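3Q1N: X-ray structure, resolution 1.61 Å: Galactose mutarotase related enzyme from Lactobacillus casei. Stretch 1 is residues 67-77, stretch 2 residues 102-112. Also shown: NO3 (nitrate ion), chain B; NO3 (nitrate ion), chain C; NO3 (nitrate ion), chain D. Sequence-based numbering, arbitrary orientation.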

# COMPACT_ATOMS: atom_id res chain seq x y z
N THR A 67 8.79 -20.84 14.98
CA THR A 67 7.83 -19.73 15.16
C THR A 67 8.51 -18.40 15.49
O THR A 67 9.46 -18.36 16.28
CB THR A 67 6.84 -20.06 16.26
OG1 THR A 67 6.05 -21.17 15.84
CG2 THR A 67 5.94 -18.87 16.58
N TYR A 68 8.06 -17.33 14.82
CA TYR A 68 8.53 -15.96 15.10
C TYR A 68 7.35 -15.01 15.30
O TYR A 68 6.26 -15.24 14.75
CB TYR A 68 9.38 -15.41 13.94
CG TYR A 68 10.66 -16.17 13.77
CD1 TYR A 68 10.64 -17.39 13.12
CD2 TYR A 68 11.87 -15.70 14.31
CE1 TYR A 68 11.80 -18.15 12.98
CE2 TYR A 68 13.05 -16.48 14.17
CZ TYR A 68 12.98 -17.68 13.50
OH TYR A 68 14.08 -18.49 13.30
N PRO A 69 7.56 -13.91 16.04
CA PRO A 69 6.56 -12.88 16.22
C PRO A 69 6.57 -11.94 15.02
O PRO A 69 7.61 -11.74 14.38
CB PRO A 69 7.03 -12.19 17.51
CG PRO A 69 8.54 -12.30 17.45
CD PRO A 69 8.81 -13.61 16.78
N MSE A 70 5.41 -11.39 14.67
CA MSE A 70 5.32 -10.41 13.59
C MSE A 70 4.28 -9.37 13.92
O MSE A 70 3.15 -9.69 14.31
CB MSE A 70 5.02 -11.02 12.24
CG MSE A 70 4.94 -10.03 11.05
SE MSE A 70 6.55 -8.97 10.81
CE MSE A 70 7.78 -10.46 10.57
N SER A 71 4.67 -8.12 13.74
CA SER A 71 3.80 -7.00 14.02
C SER A 71 2.83 -6.79 12.86
O SER A 71 3.15 -7.12 11.72
CB SER A 71 4.59 -5.73 14.28
OG SER A 71 5.73 -5.66 13.42
N GLN A 72 1.66 -6.26 13.17
CA GLN A 72 0.72 -5.84 12.13
C GLN A 72 1.39 -4.77 11.24
O GLN A 72 2.10 -3.93 11.74
CB GLN A 72 -0.56 -5.30 12.82
CG GLN A 72 -1.63 -4.81 11.86
CD GLN A 72 -2.89 -4.33 12.61
OE1 GLN A 72 -2.90 -4.28 13.86
NE2 GLN A 72 -3.95 -4.03 11.85
N HIS A 73 1.14 -4.82 9.94
CA HIS A 73 1.68 -3.93 8.93
C HIS A 73 3.21 -4.12 8.73
O HIS A 73 3.85 -3.29 8.09
CB HIS A 73 1.42 -2.42 9.25
CG HIS A 73 0.06 -2.10 9.78
ND1 HIS A 73 -1.07 -2.13 9.00
CD2 HIS A 73 -0.33 -1.67 11.01
CE1 HIS A 73 -2.12 -1.78 9.74
NE2 HIS A 73 -1.70 -1.48 10.96
N GLY A 74 3.80 -5.18 9.28
CA GLY A 74 5.23 -5.40 9.14
C GLY A 74 6.02 -4.48 10.07
O GLY A 74 5.53 -4.11 11.15
N PHE A 75 7.25 -4.18 9.70
CA PHE A 75 8.11 -3.35 10.53
C PHE A 75 8.99 -2.32 9.82
O PHE A 75 9.60 -1.49 10.48
CB PHE A 75 9.00 -4.23 11.43
CG PHE A 75 9.84 -5.20 10.70
CD1 PHE A 75 10.86 -4.77 9.90
CD2 PHE A 75 9.64 -6.59 10.84
CE1 PHE A 75 11.64 -5.66 9.22
CE2 PHE A 75 10.45 -7.49 10.17
CZ PHE A 75 11.45 -7.01 9.34
N ALA A 76 8.99 -2.30 8.49
CA ALA A 76 9.80 -1.30 7.75
C ALA A 76 9.35 0.13 8.13
O ALA A 76 10.14 1.06 8.16
CB ALA A 76 9.71 -1.52 6.23
N ARG A 77 8.05 0.30 8.35
CA ARG A 77 7.45 1.57 8.66
C ARG A 77 7.95 2.08 10.00
O ARG A 77 7.79 3.26 10.33
CB ARG A 77 5.90 1.45 8.65
CG ARG A 77 5.32 0.56 9.75
CD ARG A 77 3.77 0.63 9.82
NE ARG A 77 3.33 0.36 11.17
CZ ARG A 77 2.12 0.63 11.69
NH1 ARG A 77 1.15 1.16 10.97
NH2 ARG A 77 1.90 0.35 12.97
N LEU A 102 15.69 -8.51 13.36
CA LEU A 102 16.17 -9.90 13.31
C LEU A 102 15.44 -10.85 14.29
O LEU A 102 15.35 -12.04 14.02
CB LEU A 102 17.67 -9.97 13.55
CG LEU A 102 18.52 -9.44 12.42
CD1 LEU A 102 19.95 -9.24 12.92
CD2 LEU A 102 18.44 -10.37 11.19
N LYS A 103 14.89 -10.30 15.38
CA LYS A 103 14.08 -11.11 16.32
C LYS A 103 12.74 -11.51 15.73
O LYS A 103 12.20 -12.57 16.10
CB LYS A 103 13.87 -10.35 17.65
CG LYS A 103 15.19 -10.19 18.42
CD LYS A 103 15.07 -9.44 19.81
CE LYS A 103 15.17 -7.89 19.67
NZ LYS A 103 15.76 -7.14 20.89
N LYS A 104 12.22 -10.68 14.83
CA LYS A 104 10.95 -10.95 14.18
C LYS A 104 11.12 -11.73 12.88
O LYS A 104 10.20 -12.38 12.47
CB LYS A 104 10.19 -9.65 13.87
CG LYS A 104 9.68 -8.93 15.10
CD LYS A 104 8.88 -7.72 14.73
CE LYS A 104 8.21 -7.08 15.94
NZ LYS A 104 9.21 -6.34 16.78
N PHE A 105 12.27 -11.57 12.23
CA PHE A 105 12.44 -11.89 10.84
C PHE A 105 13.95 -12.10 10.64
O PHE A 105 14.72 -11.14 10.53
CB PHE A 105 11.89 -10.72 10.03
CG PHE A 105 11.87 -10.91 8.53
CD1 PHE A 105 11.03 -11.87 7.91
CD2 PHE A 105 12.72 -10.16 7.70
CE1 PHE A 105 10.97 -11.98 6.48
CE2 PHE A 105 12.66 -10.28 6.30
CZ PHE A 105 11.83 -11.17 5.70
N PRO A 106 14.39 -13.36 10.69
CA PRO A 106 15.85 -13.63 10.86
C PRO A 106 16.63 -13.58 9.55
O PRO A 106 17.29 -14.55 9.14
CB PRO A 106 15.84 -15.02 11.49
CG PRO A 106 14.62 -15.68 10.92
CD PRO A 106 13.59 -14.58 10.82
N PHE A 107 16.47 -12.45 8.85
CA PHE A 107 17.06 -12.26 7.54
C PHE A 107 17.73 -10.92 7.46
O PHE A 107 17.19 -9.87 7.85
CB PHE A 107 15.97 -12.33 6.41
CG PHE A 107 15.24 -13.62 6.37
CD1 PHE A 107 15.78 -14.71 5.72
CD2 PHE A 107 13.99 -13.77 6.99
CE1 PHE A 107 15.12 -15.92 5.72
CE2 PHE A 107 13.35 -14.97 6.96
CZ PHE A 107 13.92 -16.06 6.31
N GLU A 108 18.94 -10.94 6.89
CA GLU A 108 19.53 -9.73 6.35
C GLU A 108 18.85 -9.34 5.04
O GLU A 108 18.59 -10.17 4.16
CB GLU A 108 21.06 -9.89 6.18
CG GLU A 108 21.74 -10.26 7.48
CD GLU A 108 23.22 -10.06 7.47
OE1 GLU A 108 23.81 -9.94 6.39
OE2 GLU A 108 23.82 -10.05 8.59
N TYR A 109 18.50 -8.06 4.94
CA TYR A 109 17.81 -7.55 3.77
C TYR A 109 18.20 -6.14 3.44
O TYR A 109 18.69 -5.39 4.31
CB TYR A 109 16.27 -7.64 3.96
CG TYR A 109 15.68 -6.66 4.98
CD1 TYR A 109 15.39 -5.32 4.62
CD2 TYR A 109 15.47 -7.04 6.32
CE1 TYR A 109 14.88 -4.45 5.55
CE2 TYR A 109 14.97 -6.16 7.25
CZ TYR A 109 14.67 -4.87 6.88
OH TYR A 109 14.17 -3.96 7.82
N THR A 110 17.89 -5.77 2.21
CA THR A 110 17.90 -4.36 1.82
C THR A 110 16.54 -4.04 1.22
O THR A 110 16.02 -4.80 0.42
CB THR A 110 18.98 -4.01 0.81
OG1 THR A 110 20.27 -4.36 1.33
CG2 THR A 110 18.97 -2.49 0.50
N LEU A 111 15.93 -2.93 1.67
CA LEU A 111 14.73 -2.43 1.08
C LEU A 111 15.03 -1.03 0.60
O LEU A 111 15.30 -0.15 1.41
CB LEU A 111 13.57 -2.44 2.09
CG LEU A 111 12.27 -1.79 1.65
CD1 LEU A 111 11.74 -2.47 0.36
CD2 LEU A 111 11.24 -1.86 2.82
N ALA A 112 15.00 -0.84 -0.71
CA ALA A 112 15.35 0.44 -1.29
C ALA A 112 14.14 0.98 -2.03
O ALA A 112 13.43 0.25 -2.71
CB ALA A 112 16.59 0.36 -2.20
N NO3 B . -0.40 1.17 8.27
O1 NO3 B . 0.97 0.97 8.25
O2 NO3 B . -1.20 0.83 7.22
O3 NO3 B . -1.00 1.71 9.37
N NO3 C . -2.05 -3.06 6.18
O1 NO3 C . -0.86 -3.45 6.77
O2 NO3 C . -2.62 -3.71 5.11
O3 NO3 C . -2.75 -2.01 6.72
N NO3 D . -4.83 -4.22 8.54
O1 NO3 D . -5.34 -4.80 7.41
O2 NO3 D . -5.29 -2.99 8.97
O3 NO3 D . -3.84 -4.86 9.22

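What holds the two stretches together, if no hydrogen bond crosses between them? Packing joins them, burying 547 Å² over both sides. Phe75 is central: its CB points toward the other stretch, and its CE2 lies 3.5 Å from Phe105 CB, near the plane of the Phe75 ring. The two phenyl rings sit obliquely, centroids 5.9 Å apart and planes at 60°. Further along, Phe75 CE1 comes within 3.9 Å of Tyr109 CE2, and Ala76 CB meets Leu111 CD2 at 3.8 Å, carrying the apolar contact into the strand. Lys104 has the largest covered area of any residue here, 115 Å², and its aliphatic chain takes part: Lys104 CD is 4.1 Å from Phe75 CD2, and Lys104 CE is 3.8 Å from Ser71 OG.

Which contact engages the face of an aromatic ring? Pro106 lies over one face of Tyr68, with Pro106 CD 4.1 Å from the centroid of the Tyr68 ring and 18° off the ring normal. This is a CH-pi contact, in which a polarised C-H group meets the electron-rich face.

Which contacts involve backbone carbonyls? The Tyr68 ring edge approaches one, Tyr68 CD2 lying 3.6 Å from Lys103 O. Lys104 O also packs 3.6 Å from Met70 CE. Lys104 O stands 3.3 Å from Pro69 O, but both are acceptors, so their closeness makes no hydrogen bond.

Which polar groups of the first stretch find partners? A type II turn from Ser71 to Gly74 is closed by Gly74 N donating to Ser71 O at 3.2 Å, while Ser71 OG donates to Gly74 O at 2.8 Å. Ser71 N, buried by this contact, finds none. Beyond the contact, nitrate ions accept hydrogen bonds: His73 ND1 reaches O1 of the chain C nitrate at 2.6 Å, and Gln72 NE2 reaches O3 of the chain D nitrate at 2.8 Å.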